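Local coordinates for heme-binding protein A (Haemophilus parasuis 29755, PDB 3TPA), which probably acts as a solute-binding protein of the family 5 class, with glutathione as its likely ligand, and may also bind heme, at residues A253-D258 / Y487-K492; A320-N325 / Q459-L464; E354-P359 / K398-G403. The protein carries 1 engineered substitution. All blocks are in the same frame, centred on the assembly; numbering follows the deposited sequence.

Interaction 1 of 3, residues A253-D258 / Y487-K492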
ATOM      1  N   ALA A 253      16.290  -1.154 -18.036  1.00 22.09           N
ATOM      2  CA  ALA A 253      16.336  -1.500 -19.454  1.00 26.77           C
ATOM      3  C   ALA A 253      17.373  -2.588 -19.764  1.00 28.36           C
ATOM      4  O   ALA A 253      17.088  -3.539 -20.483  1.00 31.42           O
ATOM      5  CB  ALA A 253      16.613  -0.253 -20.292  1.00 32.89           C
ATOM      6  N   GLN A 254      18.572  -2.461 -19.216  1.00 20.36           N
ATOM      7  CA  GLN A 254      19.566  -3.509 -19.408  1.00 22.37           C
ATOM      8  C   GLN A 254      19.264  -4.804 -18.630  1.00 23.73           C
ATOM      9  O   GLN A 254      19.642  -5.895 -19.073  1.00 22.17           O
ATOM     10  CB  GLN A 254      20.969  -3.008 -19.072  1.00 26.00           C
ATOM     11  CG  GLN A 254      22.038  -4.104 -19.167  1.00 27.99           C
ATOM     12  CD  GLN A 254      22.125  -4.703 -20.562  1.00 41.01           C
ATOM     13  OE1 GLN A 254      21.971  -4.002 -21.565  1.00 38.76           O
ATOM     14  NE2 GLN A 254      22.368  -6.005 -20.630  1.00 41.44           N
ATOM     15  N   MET A 255      18.612  -4.684 -17.469  1.00 21.00           N
ATOM     16  CA  MET A 255      18.212  -5.871 -16.702  1.00 24.90           C
ATOM     17  C   MET A 255      17.255  -6.717 -17.534  1.00 29.86           C
ATOM     18  O   MET A 255      17.272  -7.937 -17.458  1.00 31.20           O
ATOM     19  CB  MET A 255      17.534  -5.515 -15.370  1.00 18.35           C
ATOM     20  CG  MET A 255      18.429  -5.001 -14.271  1.00 18.37           C
ATOM     21  SD  MET A 255      17.481  -4.559 -12.779  1.00 24.12           S
ATOM     22  CE  MET A 255      18.807  -3.985 -11.710  1.00 23.53           C
ATOM     23  N   LYS A 256      16.404  -6.056 -18.313  1.00 27.87           N
ATOM     24  CA  LYS A 256      15.467  -6.753 -19.187  1.00 25.48           C
ATOM     25  C   LYS A 256      16.178  -7.570 -20.278  1.00 30.10           C
ATOM     26  O   LYS A 256      15.571  -8.428 -20.910  1.00 28.28           O
ATOM     27  CB  LYS A 256      14.487  -5.762 -19.818  1.00 25.65           C
ATOM     28  CG  LYS A 256      13.327  -5.337 -18.887  1.00 22.77           C
ATOM     29  CD  LYS A 256      12.566  -4.140 -19.451  1.00 21.24           C
ATOM     30  CE  LYS A 256      11.424  -3.704 -18.546  1.00 28.43           C
ATOM     31  NZ  LYS A 256      10.725  -2.506 -19.116  1.00 29.07           N
ATOM     32  N   LYS A 257      17.461  -7.296 -20.494  1.00 26.24           N
ATOM     33  CA  LYS A 257      18.242  -8.006 -21.510  1.00 30.34           C
ATOM     34  C   LYS A 257      19.214  -9.013 -20.903  1.00 34.51           C
ATOM     35  O   LYS A 257      19.822  -9.806 -21.624  1.00 33.43           O
ATOM     36  CB  LYS A 257      19.023  -7.017 -22.379  1.00 33.45           C
ATOM     37  CG  LYS A 257      18.146  -6.033 -23.158  1.00 38.67           C
ATOM     38  CD  LYS A 257      18.992  -4.939 -23.785  1.00 43.77           C
ATOM     39  CE  LYS A 257      18.148  -3.983 -24.607  1.00 52.33           C
ATOM     40  NZ  LYS A 257      18.939  -2.804 -25.054  1.00 57.69           N
ATOM     41  N   ASP A 258      19.369  -8.974 -19.583  1.00 27.37           N
ATOM     42  CA  ASP A 258      20.348  -9.819 -18.906  1.00 31.41           C
ATOM     43  C   ASP A 258      19.849 -11.238 -18.704  1.00 30.52           C
ATOM     44  O   ASP A 258      18.831 -11.438 -18.050  1.00 36.35           O
ATOM     45  CB  ASP A 258      20.723  -9.224 -17.547  1.00 30.39           C
ATOM     46  CG  ASP A 258      21.558  -7.969 -17.666  1.00 37.72           C
ATOM     47  OD1 ASP A 258      22.289  -7.831 -18.669  1.00 43.42           O
ATOM     48  OD2 ASP A 258      21.495  -7.126 -16.750  1.00 33.90           O
ATOM     49  N   TYR A 487       9.199  -3.144  -9.420  1.00 12.01           N
ATOM     50  CA  TYR A 487      10.084  -4.164  -9.962  1.00 16.49           C
ATOM     51  C   TYR A 487      10.631  -5.063  -8.880  1.00 16.43           C
ATOM     52  O   TYR A 487      11.023  -4.600  -7.818  1.00 21.89           O
ATOM     53  CB  TYR A 487      11.260  -3.512 -10.687  1.00 16.74           C
ATOM     54  CG  TYR A 487      10.867  -2.717 -11.898  1.00 15.25           C
ATOM     55  CD1 TYR A 487      10.466  -3.354 -13.060  1.00 20.36           C
ATOM     56  CD2 TYR A 487      10.888  -1.332 -11.879  1.00 15.09           C
ATOM     57  CE1 TYR A 487      10.094  -2.633 -14.180  1.00 20.62           C
ATOM     58  CE2 TYR A 487      10.518  -0.590 -13.008  1.00 20.27           C
ATOM     59  CZ  TYR A 487      10.135  -1.254 -14.154  1.00 23.35           C
ATOM     60  OH  TYR A 487       9.761  -0.554 -15.279  1.00 29.97           O
ATOM     61  N   VAL A 488      10.663  -6.356  -9.160  1.00 18.24           N
ATOM     62  CA  VAL A 488      11.428  -7.291  -8.340  1.00 17.13           C
ATOM     63  C   VAL A 488      12.443  -8.017  -9.233  1.00 23.03           C
ATOM     64  O   VAL A 488      12.101  -8.957  -9.961  1.00 19.72           O
ATOM     65  CB  VAL A 488      10.542  -8.311  -7.612  1.00 16.76           C
ATOM     66  CG1 VAL A 488      11.397  -9.345  -6.904  1.00 19.12           C
ATOM     67  CG2 VAL A 488       9.623  -7.625  -6.600  1.00 17.08           C
ATOM     68  N   PRO A 489      13.703  -7.563  -9.198  1.00 19.26           N
ATOM     69  CA  PRO A 489      14.747  -8.214 -10.002  1.00 20.11           C
ATOM     70  C   PRO A 489      15.239  -9.485  -9.314  1.00 22.42           C
ATOM     71  O   PRO A 489      15.756  -9.428  -8.199  1.00 23.01           O
ATOM     72  CB  PRO A 489      15.863  -7.158 -10.049  1.00 21.50           C
ATOM     73  CG  PRO A 489      15.240  -5.873  -9.494  1.00 18.91           C
ATOM     74  CD  PRO A 489      14.202  -6.348  -8.532  1.00 20.46           C
ATOM     75  N   LEU A 490      15.073 -10.622  -9.976  1.00 20.31           N
ATOM     76  CA  LEU A 490      15.476 -11.901  -9.412  1.00 17.72           C
ATOM     77  C   LEU A 490      16.610 -12.549 -10.189  1.00 19.60           C
ATOM     78  O   LEU A 490      16.679 -12.436 -11.408  1.00 24.28           O
ATOM     79  CB  LEU A 490      14.307 -12.880  -9.437  1.00 13.83           C
ATOM     80  CG  LEU A 490      13.046 -12.559  -8.663  1.00 16.79           C
ATOM     81  CD1 LEU A 490      11.980 -13.576  -9.022  1.00 18.68           C
ATOM     82  CD2 LEU A 490      13.341 -12.557  -7.176  1.00 19.32           C
ATOM     83  N   ASN A 491      17.475 -13.270  -9.492  1.00 18.48           N
ATOM     84  CA  ASN A 491      18.398 -14.154 -10.204  1.00 21.29           C
ATOM     85  C   ASN A 491      17.621 -15.314 -10.823  1.00 22.50           C
ATOM     86  O   ASN A 491      16.594 -15.740 -10.288  1.00 25.62           O
ATOM     87  CB  ASN A 491      19.507 -14.690  -9.298  1.00 17.48           C
ATOM     88  CG  ASN A 491      20.595 -15.416 -10.089  1.00 29.57           C
ATOM     89  OD1 ASN A 491      20.476 -16.610 -10.381  1.00 25.63           O
ATOM     90  ND2 ASN A 491      21.637 -14.682 -10.477  1.00 25.53           N
ATOM     91  N   LYS A 492      18.115 -15.816 -11.948  1.00 30.06           N
ATOM     92  CA  LYS A 492      17.419 -16.831 -12.738  1.00 30.25           C
ATOM     93  C   LYS A 492      17.166 -18.124 -11.965  1.00 29.79           C
ATOM     94  O   LYS A 492      16.295 -18.909 -12.335  1.00 29.65           O
ATOM     95  CB  LYS A 492      18.213 -17.130 -14.019  1.00 42.04           C
ATOM     96  CG  LYS A 492      17.500 -18.031 -15.025  1.00 54.51           C
ATOM     97  CD  LYS A 492      18.376 -18.325 -16.246  1.00 66.49           C
ATOM     98  CE  LYS A 492      19.000 -19.713 -16.165  1.00 73.65           C
ATOM     99  NZ  LYS A 492      19.830 -20.051 -17.357  1.00 77.42           N
TER
HETATM  100  O   HOH W   1       8.784  -1.609 -17.347  1.00 21.96           O
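Met255, on helix 249-255, sends its thioether onto the pyrrolidine of Pro489 on strand 478-491. CG stands anti to the carbonyl carbon (chi1 -74°), and the chain beyond it is fully extended, which carries SD straight across to the ring. SD lies 4.1 Å from Pro489 CB, with CG of the same ring hardly farther, and the two side chains cross obliquely. Ile244 and Pro247 touch both residues, while Tyr233 packs on Met255 and Leu236 on Pro489, so the meeting point belongs to an apolar cluster where helices 229-237 and 249-255 pack beside strands 243-244 and 478-491.

Nearer the surface, Lys256 reaches out through an extended chain from CG to NZ. The amine stops 4.4 Å from Tyr487 OH, and a water fills the step, accepting from Lys256 NZ at 2.8 Å and from Tyr487 OH at a short 2.5 Å. That water sits in the plane of the Tyr487 ring, at its edge. Lys256 NZ also has a long, weak ion pair with Glu265. Within 253-258, Gln254 NE2 donates to Asp258 OD1 at 2.7 Å (159° at the hydrogen), coming from above the carboxylate plane, and Asp258 OD2 is taken by Tyr233 OH. The chemistry thus divides by depth: buried, undirected sulfur-to-ring contact inside, and outside a water that accepts from both ammonium and phenol, making the polar link between lysine and tyrosine indirect.

Interaction 2 of 3, residues A320-N325 / Q459-L464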
ATOM      1  N   ALA A 320      -5.682  -3.883 -11.347  1.00 17.01           N
ATOM      2  CA  ALA A 320      -5.715  -4.902 -10.297  1.00 13.67           C
ATOM      3  C   ALA A 320      -6.839  -4.646  -9.284  1.00 23.49           C
ATOM      4  O   ALA A 320      -7.208  -5.547  -8.532  1.00 23.53           O
ATOM      5  CB  ALA A 320      -4.401  -4.971  -9.577  1.00 14.38           C
ATOM      6  N   VAL A 321      -7.357  -3.416  -9.251  1.00 21.31           N
ATOM      7  CA  VAL A 321      -8.329  -3.021  -8.227  1.00 16.48           C
ATOM      8  C   VAL A 321      -9.772  -3.266  -8.657  1.00 11.03           C
ATOM      9  O   VAL A 321     -10.129  -3.030  -9.807  1.00 14.26           O
ATOM     10  CB  VAL A 321      -8.153  -1.537  -7.792  1.00 16.52           C
ATOM     11  CG1 VAL A 321      -9.150  -1.182  -6.717  1.00 14.65           C
ATOM     12  CG2 VAL A 321      -6.743  -1.278  -7.276  1.00 14.31           C
ATOM     13  N   LEU A 322     -10.596  -3.734  -7.720  1.00 12.38           N
ATOM     14  CA  LEU A 322     -12.022  -3.964  -7.955  1.00 14.87           C
ATOM     15  C   LEU A 322     -12.709  -2.697  -8.463  1.00 19.94           C
ATOM     16  O   LEU A 322     -12.504  -1.621  -7.909  1.00 22.24           O
ATOM     17  CB  LEU A 322     -12.706  -4.423  -6.661  1.00 16.25           C
ATOM     18  CG  LEU A 322     -14.191  -4.762  -6.848  1.00 20.74           C
ATOM     19  CD1 LEU A 322     -14.326  -6.038  -7.669  1.00 26.64           C
ATOM     20  CD2 LEU A 322     -14.905  -4.906  -5.522  1.00 20.83           C
ATOM     21  N   GLY A 323     -13.531  -2.827  -9.501  1.00 14.27           N
ATOM     22  CA  GLY A 323     -14.229  -1.687 -10.068  1.00 15.02           C
ATOM     23  C   GLY A 323     -13.563  -1.033 -11.277  1.00 20.40           C
ATOM     24  O   GLY A 323     -14.143  -0.155 -11.909  1.00 18.64           O
ATOM     25  N   TYR A 324     -12.338  -1.446 -11.593  1.00 20.00           N
ATOM     26  CA  TYR A 324     -11.629  -0.921 -12.756  1.00 16.02           C
ATOM     27  C   TYR A 324     -12.527  -0.962 -13.981  1.00 22.63           C
ATOM     28  O   TYR A 324     -13.250  -1.939 -14.177  1.00 21.34           O
ATOM     29  CB  TYR A 324     -10.365  -1.745 -13.036  1.00 18.28           C
ATOM     30  CG  TYR A 324      -9.587  -1.233 -14.230  1.00 24.76           C
ATOM     31  CD1 TYR A 324      -8.685  -0.182 -14.094  1.00 27.93           C
ATOM     32  CD2 TYR A 324      -9.759  -1.790 -15.488  1.00 25.92           C
ATOM     33  CE1 TYR A 324      -7.973   0.296 -15.177  1.00 26.80           C
ATOM     34  CE2 TYR A 324      -9.046  -1.315 -16.586  1.00 28.25           C
ATOM     35  CZ  TYR A 324      -8.155  -0.275 -16.418  1.00 31.21           C
ATOM     36  OH  TYR A 324      -7.448   0.200 -17.501  1.00 33.51           O
ATOM     37  N   ASN A 325     -12.468   0.084 -14.808  1.00 21.82           N
ATOM     38  CA  ASN A 325     -13.324   0.172 -15.997  1.00 22.54           C
ATOM     39  C   ASN A 325     -12.520   0.372 -17.273  1.00 26.54           C
ATOM     40  O   ASN A 325     -12.077   1.479 -17.560  1.00 25.86           O
ATOM     41  CB  ASN A 325     -14.359   1.296 -15.859  1.00 15.42           C
ATOM     42  CG  ASN A 325     -15.244   1.438 -17.083  1.00 21.20           C
ATOM     43  OD1 ASN A 325     -15.193   0.620 -18.005  1.00 22.38           O
ATOM     44  ND2 ASN A 325     -16.072   2.477 -17.092  1.00 21.58           N
ATOM     45  N   GLN A 459     -19.341  -8.567  -7.010  1.00 20.67           N
ATOM     46  CA  GLN A 459     -19.806  -8.002  -8.277  1.00 27.46           C
ATOM     47  C   GLN A 459     -20.777  -6.836  -8.077  1.00 26.03           C
ATOM     48  O   GLN A 459     -20.872  -5.943  -8.906  1.00 21.44           O
ATOM     49  CB  GLN A 459     -20.435  -9.073  -9.176  1.00 32.94           C
ATOM     50  CG  GLN A 459     -19.429 -10.056  -9.759  1.00 47.03           C
ATOM     51  CD  GLN A 459     -18.189  -9.371 -10.338  1.00 55.29           C
ATOM     52  OE1 GLN A 459     -18.285  -8.507 -11.211  1.00 60.23           O
ATOM     53  NE2 GLN A 459     -17.020  -9.765  -9.849  1.00 54.95           N
ATOM     54  N   THR A 460     -21.517  -6.852  -6.982  1.00 23.01           N
ATOM     55  CA  THR A 460     -22.432  -5.751  -6.737  1.00 24.78           C
ATOM     56  C   THR A 460     -21.616  -4.495  -6.429  1.00 20.97           C
ATOM     57  O   THR A 460     -21.932  -3.416  -6.939  1.00 17.86           O
ATOM     58  CB  THR A 460     -23.471  -6.060  -5.617  1.00 22.65           C
ATOM     59  OG1 THR A 460     -24.245  -7.210  -5.983  1.00 22.62           O
ATOM     60  CG2 THR A 460     -24.432  -4.871  -5.421  1.00 21.57           C
ATOM     61  N   ARG A 461     -20.557  -4.656  -5.625  1.00 20.91           N
ATOM     62  CA  ARG A 461     -19.607  -3.572  -5.332  1.00 15.64           C
ATOM     63  C   ARG A 461     -18.938  -3.022  -6.599  1.00 17.95           C
ATOM     64  O   ARG A 461     -18.813  -1.806  -6.782  1.00 16.81           O
ATOM     65  CB  ARG A 461     -18.505  -4.050  -4.380  1.00 15.04           C
ATOM     66  CG  ARG A 461     -18.970  -4.551  -3.026  1.00 22.06           C
ATOM     67  CD  ARG A 461     -17.775  -4.818  -2.113  1.00 15.62           C
ATOM     68  NE  ARG A 461     -17.203  -3.561  -1.659  1.00 15.46           N
ATOM     69  CZ  ARG A 461     -15.912  -3.318  -1.496  1.00 18.49           C
ATOM     70  NH1 ARG A 461     -14.997  -4.252  -1.730  1.00 15.98           N
ATOM     71  NH2 ARG A 461     -15.537  -2.121  -1.080  1.00 12.54           N
ATOM     72  N   ALA A 462     -18.501  -3.923  -7.470  1.00 20.87           N
ATOM     73  CA  ALA A 462     -17.788  -3.517  -8.672  1.00 17.89           C
ATOM     74  C   ALA A 462     -18.628  -2.593  -9.544  1.00 20.83           C
ATOM     75  O   ALA A 462     -18.137  -1.584 -10.048  1.00 20.28           O
ATOM     76  CB  ALA A 462     -17.327  -4.728  -9.458  1.00 19.64           C
ATOM     77  N   LYS A 463     -19.899  -2.929  -9.716  1.00 21.19           N
ATOM     78  CA  LYS A 463     -20.789  -2.099 -10.517  1.00 22.10           C
ATOM     79  C   LYS A 463     -21.015  -0.744  -9.853  1.00 21.42           C
ATOM     80  O   LYS A 463     -21.060   0.286 -10.515  1.00 23.66           O
ATOM     81  CB  LYS A 463     -22.122  -2.801 -10.760  1.00 31.93           C
ATOM     82  CG  LYS A 463     -22.007  -4.054 -11.625  1.00 50.38           C
ATOM     83  CD  LYS A 463     -23.383  -4.513 -12.107  1.00 62.90           C
ATOM     84  CE  LYS A 463     -23.335  -5.897 -12.745  1.00 65.16           C
ATOM     85  NZ  LYS A 463     -23.203  -6.980 -11.731  1.00 67.25           N
ATOM     86  N   LEU A 464     -21.150  -0.744  -8.536  1.00 16.25           N
ATOM     87  CA  LEU A 464     -21.329   0.512  -7.822  1.00 21.86           C
ATOM     88  C   LEU A 464     -20.096   1.400  -8.017  1.00 18.34           C
ATOM     89  O   LEU A 464     -20.222   2.594  -8.292  1.00 14.83           O
ATOM     90  CB  LEU A 464     -21.607   0.262  -6.332  1.00 21.08           C
ATOM     91  CG  LEU A 464     -22.979  -0.323  -5.954  1.00 18.25           C
ATOM     92  CD1 LEU A 464     -22.996  -0.705  -4.485  1.00 14.53           C
ATOM     93  CD2 LEU A 464     -24.132   0.647  -6.263  1.00 20.89           C
TER
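Leu322 and Gly323 are the two central residues of a type II beta turn, Val321 to Tyr324, that lies against helix 458-475 in this family 5 solute-binding protein. The turn belongs to the loop between strand 310-312 and helix 335-344, and its corner is what meets the helix. Val321 opens it, its O accepting from Tyr324 N at 3.3 Å, while its side chain packs on Pro419.

Leu322 does most of the touching. With CG opposite the backbone N across the CA-CB bond (chi1 -177°), the isobutyl group projects to the helix and straddles two consecutive residues with its two methyls. CD1 rests on Ala462 CB at 3.7 Å. CD2 goes the other way, to Arg461, lying 3.9 Å from Arg461 CB and 3.8 Å from Arg461 NH1, where the two side chains cross at about a right angle. The arginine can offer both its root and its tip because its chain bends at chi3 (74°). The guanidinium is held elsewhere: NH1 forms a salt bridge with Asp418 and NE donates to Ala452 O, so the leucine methyl packs on a group already fixed in place.

Gly323 follows with positive phi (96°), a conformation in which a CB would collide with the preceding carbonyl oxygen. Turn and helix come very close here: Gly323 CA lies 4.2 Å from Ala462 CA and 3.9 Å from Ala462 O. The CB of Tyr324 points away from the helix; its side chain touches Thr314, Asn315 and Asp319. Asn325 packs on Gln466 and Glu470, farther along helix 458-475. Tyr324 O accepts from Gln466 NE2 of the same helix.

Interaction 3 of 3, residues E354-P359 / K398-G403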
ATOM      1  N   GLU A 354      -1.553  28.694 -10.813  1.00 23.65           N
ATOM      2  CA  GLU A 354      -0.305  28.195 -10.258  1.00 24.30           C
ATOM      3  C   GLU A 354      -0.289  26.681 -10.263  1.00 22.46           C
ATOM      4  O   GLU A 354      -1.325  26.038 -10.118  1.00 22.01           O
ATOM      5  CB  GLU A 354      -0.129  28.648  -8.806  1.00 33.44           C
ATOM      6  CG  GLU A 354      -0.059  30.138  -8.562  1.00 46.20           C
ATOM      7  CD  GLU A 354       0.111  30.459  -7.079  1.00 62.56           C
ATOM      8  OE1 GLU A 354      -0.596  29.846  -6.247  1.00 67.05           O
ATOM      9  OE2 GLU A 354       0.969  31.308  -6.743  1.00 64.99           O
ATOM     10  N   ILE A 355       0.896  26.108 -10.421  1.00 20.81           N
ATOM     11  CA  ILE A 355       1.070  24.676 -10.240  1.00 21.88           C
ATOM     12  C   ILE A 355       2.025  24.454  -9.072  1.00 20.99           C
ATOM     13  O   ILE A 355       3.210  24.770  -9.156  1.00 20.95           O
ATOM     14  CB  ILE A 355       1.631  23.996 -11.489  1.00 25.25           C
ATOM     15  CG1 ILE A 355       0.648  24.094 -12.661  1.00 22.06           C
ATOM     16  CG2 ILE A 355       1.961  22.530 -11.195  1.00 16.89           C
ATOM     17  CD1 ILE A 355       1.313  23.825 -14.011  1.00 32.74           C
ATOM     18  N   TRP A 356       1.496  23.931  -7.974  1.00 19.24           N
ATOM     19  CA  TRP A 356       2.308  23.613  -6.817  1.00 19.98           C
ATOM     20  C   TRP A 356       3.123  22.342  -7.060  1.00 24.42           C
ATOM     21  O   TRP A 356       2.564  21.259  -7.242  1.00 22.16           O
ATOM     22  CB  TRP A 356       1.423  23.456  -5.583  1.00 22.40           C
ATOM     23  CG  TRP A 356       0.862  24.773  -5.123  1.00 28.66           C
ATOM     24  CD1 TRP A 356       0.517  25.835  -5.914  1.00 28.53           C
ATOM     25  CD2 TRP A 356       0.629  25.187  -3.773  1.00 23.17           C
ATOM     26  NE1 TRP A 356       0.063  26.873  -5.140  1.00 29.54           N
ATOM     27  CE2 TRP A 356       0.118  26.502  -3.822  1.00 28.07           C
ATOM     28  CE3 TRP A 356       0.785  24.569  -2.525  1.00 23.52           C
ATOM     29  CZ2 TRP A 356      -0.230  27.217  -2.670  1.00 23.84           C
ATOM     30  CZ3 TRP A 356       0.427  25.275  -1.387  1.00 22.85           C
ATOM     31  CH2 TRP A 356      -0.066  26.585  -1.468  1.00 22.51           C
ATOM     32  N   VAL A 357       4.447  22.485  -7.069  1.00 19.90           N
ATOM     33  CA  VAL A 357       5.355  21.345  -7.257  1.00 20.76           C
ATOM     34  C   VAL A 357       5.621  20.617  -5.935  1.00 24.65           C
ATOM     35  O   VAL A 357       5.916  21.249  -4.927  1.00 24.23           O
ATOM     36  CB  VAL A 357       6.696  21.794  -7.876  1.00 20.02           C
ATOM     37  CG1 VAL A 357       7.649  20.613  -8.041  1.00 16.94           C
ATOM     38  CG2 VAL A 357       6.467  22.485  -9.210  1.00 24.25           C
ATOM     39  N   GLN A 358       5.507  19.288  -5.941  1.00 19.20           N
ATOM     40  CA  GLN A 358       5.796  18.490  -4.749  1.00 13.44           C
ATOM     41  C   GLN A 358       7.311  18.433  -4.501  1.00 21.66           C
ATOM     42  O   GLN A 358       8.070  18.041  -5.379  1.00 21.12           O
ATOM     43  CB  GLN A 358       5.209  17.080  -4.872  1.00 10.46           C
ATOM     44  CG  GLN A 358       5.572  16.176  -3.715  1.00 14.47           C
ATOM     45  CD  GLN A 358       4.736  14.925  -3.629  1.00 22.55           C
ATOM     46  OE1 GLN A 358       3.533  14.945  -3.858  1.00 22.97           O
ATOM     47  NE2 GLN A 358       5.367  13.823  -3.267  1.00 29.42           N
ATOM     48  N   PRO A 359       7.752  18.845  -3.302  1.00 23.20           N
ATOM     49  CA  PRO A 359       9.187  19.021  -3.083  1.00 30.93           C
ATOM     50  C   PRO A 359       9.907  17.767  -2.583  1.00 28.32           C
ATOM     51  O   PRO A 359      11.129  17.765  -2.550  1.00 30.23           O
ATOM     52  CB  PRO A 359       9.225  20.107  -2.015  1.00 29.95           C
ATOM     53  CG  PRO A 359       8.028  19.816  -1.198  1.00 28.16           C
ATOM     54  CD  PRO A 359       6.966  19.356  -2.166  1.00 22.52           C
ATOM     55  N   LYS A 398       0.114  21.263   4.181  1.00 21.15           N
ATOM     56  CA  LYS A 398      -0.880  21.928   5.021  1.00 22.69           C
ATOM     57  C   LYS A 398      -1.697  22.935   4.218  1.00 21.93           C
ATOM     58  O   LYS A 398      -2.910  23.018   4.360  1.00 24.91           O
ATOM     59  CB  LYS A 398      -0.234  22.601   6.233  1.00 19.62           C
ATOM     60  CG  LYS A 398      -1.240  23.159   7.217  1.00 21.79           C
ATOM     61  CD  LYS A 398      -0.541  23.818   8.395  1.00 26.53           C
ATOM     62  CE  LYS A 398      -1.560  24.304   9.421  1.00 29.54           C
ATOM     63  NZ  LYS A 398      -0.933  25.156  10.463  1.00 47.08           N
ATOM     64  N   ARG A 399      -1.041  23.688   3.349  1.00 19.87           N
ATOM     65  CA  ARG A 399      -1.785  24.686   2.582  1.00 20.71           C
ATOM     66  C   ARG A 399      -2.557  24.079   1.424  1.00 20.91           C
ATOM     67  O   ARG A 399      -3.439  24.715   0.862  1.00 26.57           O
ATOM     68  CB  ARG A 399      -0.867  25.793   2.081  1.00 24.43           C
ATOM     69  CG  ARG A 399      -0.183  26.541   3.195  1.00 29.88           C
ATOM     70  CD  ARG A 399       0.749  27.575   2.635  1.00 33.90           C
ATOM     71  NE  ARG A 399       1.654  28.056   3.664  1.00 43.51           N
ATOM     72  CZ  ARG A 399       2.513  29.050   3.486  1.00 37.81           C
ATOM     73  NH1 ARG A 399       2.572  29.667   2.317  1.00 35.94           N
ATOM     74  NH2 ARG A 399       3.300  29.427   4.477  1.00 37.38           N
ATOM     75  N   THR A 400      -2.214  22.855   1.054  1.00 16.84           N
ATOM     76  CA  THR A 400      -3.006  22.146   0.066  1.00 16.32           C
ATOM     77  C   THR A 400      -4.305  21.685   0.731  1.00 17.33           C
ATOM     78  O   THR A 400      -5.396  21.940   0.212  1.00 16.04           O
ATOM     79  CB  THR A 400      -2.246  20.956  -0.548  1.00 17.28           C
ATOM     80  OG1 THR A 400      -1.215  21.442  -1.413  1.00 21.48           O
ATOM     81  CG2 THR A 400      -3.187  20.087  -1.367  1.00  9.96           C
ATOM     82  N   ARG A 401      -4.182  21.013   1.881  1.00 14.07           N
ATOM     83  CA  ARG A 401      -5.350  20.562   2.627  0.52 17.65           C
ATOM     84  C   ARG A 401      -6.303  21.727   2.908  1.00 21.00           C
ATOM     85  O   ARG A 401      -7.520  21.577   2.845  1.00 17.79           O
ATOM     86  CB  ARG A 401      -4.924  19.872   3.931  0.52 17.07           C
ATOM     87  CG  ARG A 401      -4.108  18.599   3.704  0.52 17.91           C
ATOM     88  CD  ARG A 401      -3.834  17.843   5.003  0.52 20.30           C
ATOM     89  NE  ARG A 401      -2.844  18.503   5.852  0.52 22.69           N
ATOM     90  CZ  ARG A 401      -1.582  18.100   5.994  0.52 22.47           C
ATOM     91  NH1 ARG A 401      -1.137  17.033   5.348  0.52 23.40           N
ATOM     92  NH2 ARG A 401      -0.758  18.760   6.794  0.52 10.12           N
ATOM     93  N   GLU A 402      -5.744  22.895   3.197  1.00 20.67           N
ATOM     94  CA  GLU A 402      -6.564  24.067   3.510  1.00 19.37           C
ATOM     95  C   GLU A 402      -7.137  24.795   2.300  1.00 18.72           C
ATOM     96  O   GLU A 402      -7.896  25.744   2.455  1.00 19.90           O
ATOM     97  CB  GLU A 402      -5.773  25.040   4.380  1.00 22.09           C
ATOM     98  CG  GLU A 402      -5.482  24.487   5.763  1.00 26.41           C
ATOM     99  CD  GLU A 402      -4.473  25.319   6.502  1.00 31.67           C
ATOM    100  OE1 GLU A 402      -3.912  26.244   5.879  1.00 33.37           O
ATOM    101  OE2 GLU A 402      -4.236  25.040   7.696  1.00 23.75           O
ATOM    102  N   GLY A 403      -6.777  24.366   1.095  1.00 18.63           N
ATOM    103  CA  GLY A 403      -7.374  24.950  -0.102  1.00 17.35           C
ATOM    104  C   GLY A 403      -6.728  26.219  -0.633  1.00 17.95           C
ATOM    105  O   GLY A 403      -7.347  26.967  -1.385  1.00 19.76           O
TER
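The six-membered ring of Trp356 meets helix 393-401 at Arg399 and Thr400. The indole swings out from strand 351-356 with CG anti to the carbonyl carbon (chi1 -71°), and its far rim makes the contact. Arg399 CB lies at that edge, near the ring plane, 3.7 Å from both Trp356 CH2 and Trp356 CZ3. Beyond CB the arginine runs extended and leads away from the ring, the two side chains at about a right angle, with the guanidinium plane turned 67° from the indole; the touch is therefore one of methylene against ring edge and not a cation-pi stack.

On the pyrrole side of the indole, Trp356 NE1 donates to Glu354 OE1, two residues back on the same strand. The bond is nearly straight (170°, 3.2 Å) and the oxygen lies in the ring plane, although the N-H meets the carboxylate from above. This should restrain the rotation of the indole, whose ring also meets that of His391.

Strand 351-356 runs parallel to strand 384-389, and helix 368-381 links them in a beta-alpha-beta unit. That helix takes Ile355 and Val357, while Trp356 packs against helix 393-401, which leads on to the parallel strand 407-413.

Thr400 is the third partner. Its hydroxyl approaches obliquely, OG1 being 3.9 Å from Trp356 CE3, and finds its hydrogen-bond partners in Phe396 O and Tyr410 OH. Three residues on, Gly403 closes the helix in a Schellman motif, its N bonding back to Thr400 O at 2.9 Å.

From the N terminus, interaction 1 opens first, on helix 249-255, and closes only at strand 478-491, spanning 228 intervening residues. Inside that span, interaction 2 runs from the loop 320-325 to helix 458-475, the helix that directly precedes strand 478-491. Inside this in turn, interaction 3 closes the shortest loop, from strand 351-356 to helix 393-401. The three are concentric and none cross. Interactions 1 and 3 reach different strands of the same six-stranded mixed sheet, their nearest atoms about 18 Å apart; interaction 2 joins a loop to a helix about 14 Å from interaction 1 and about 20 Å from interaction 3, again between nearest atoms.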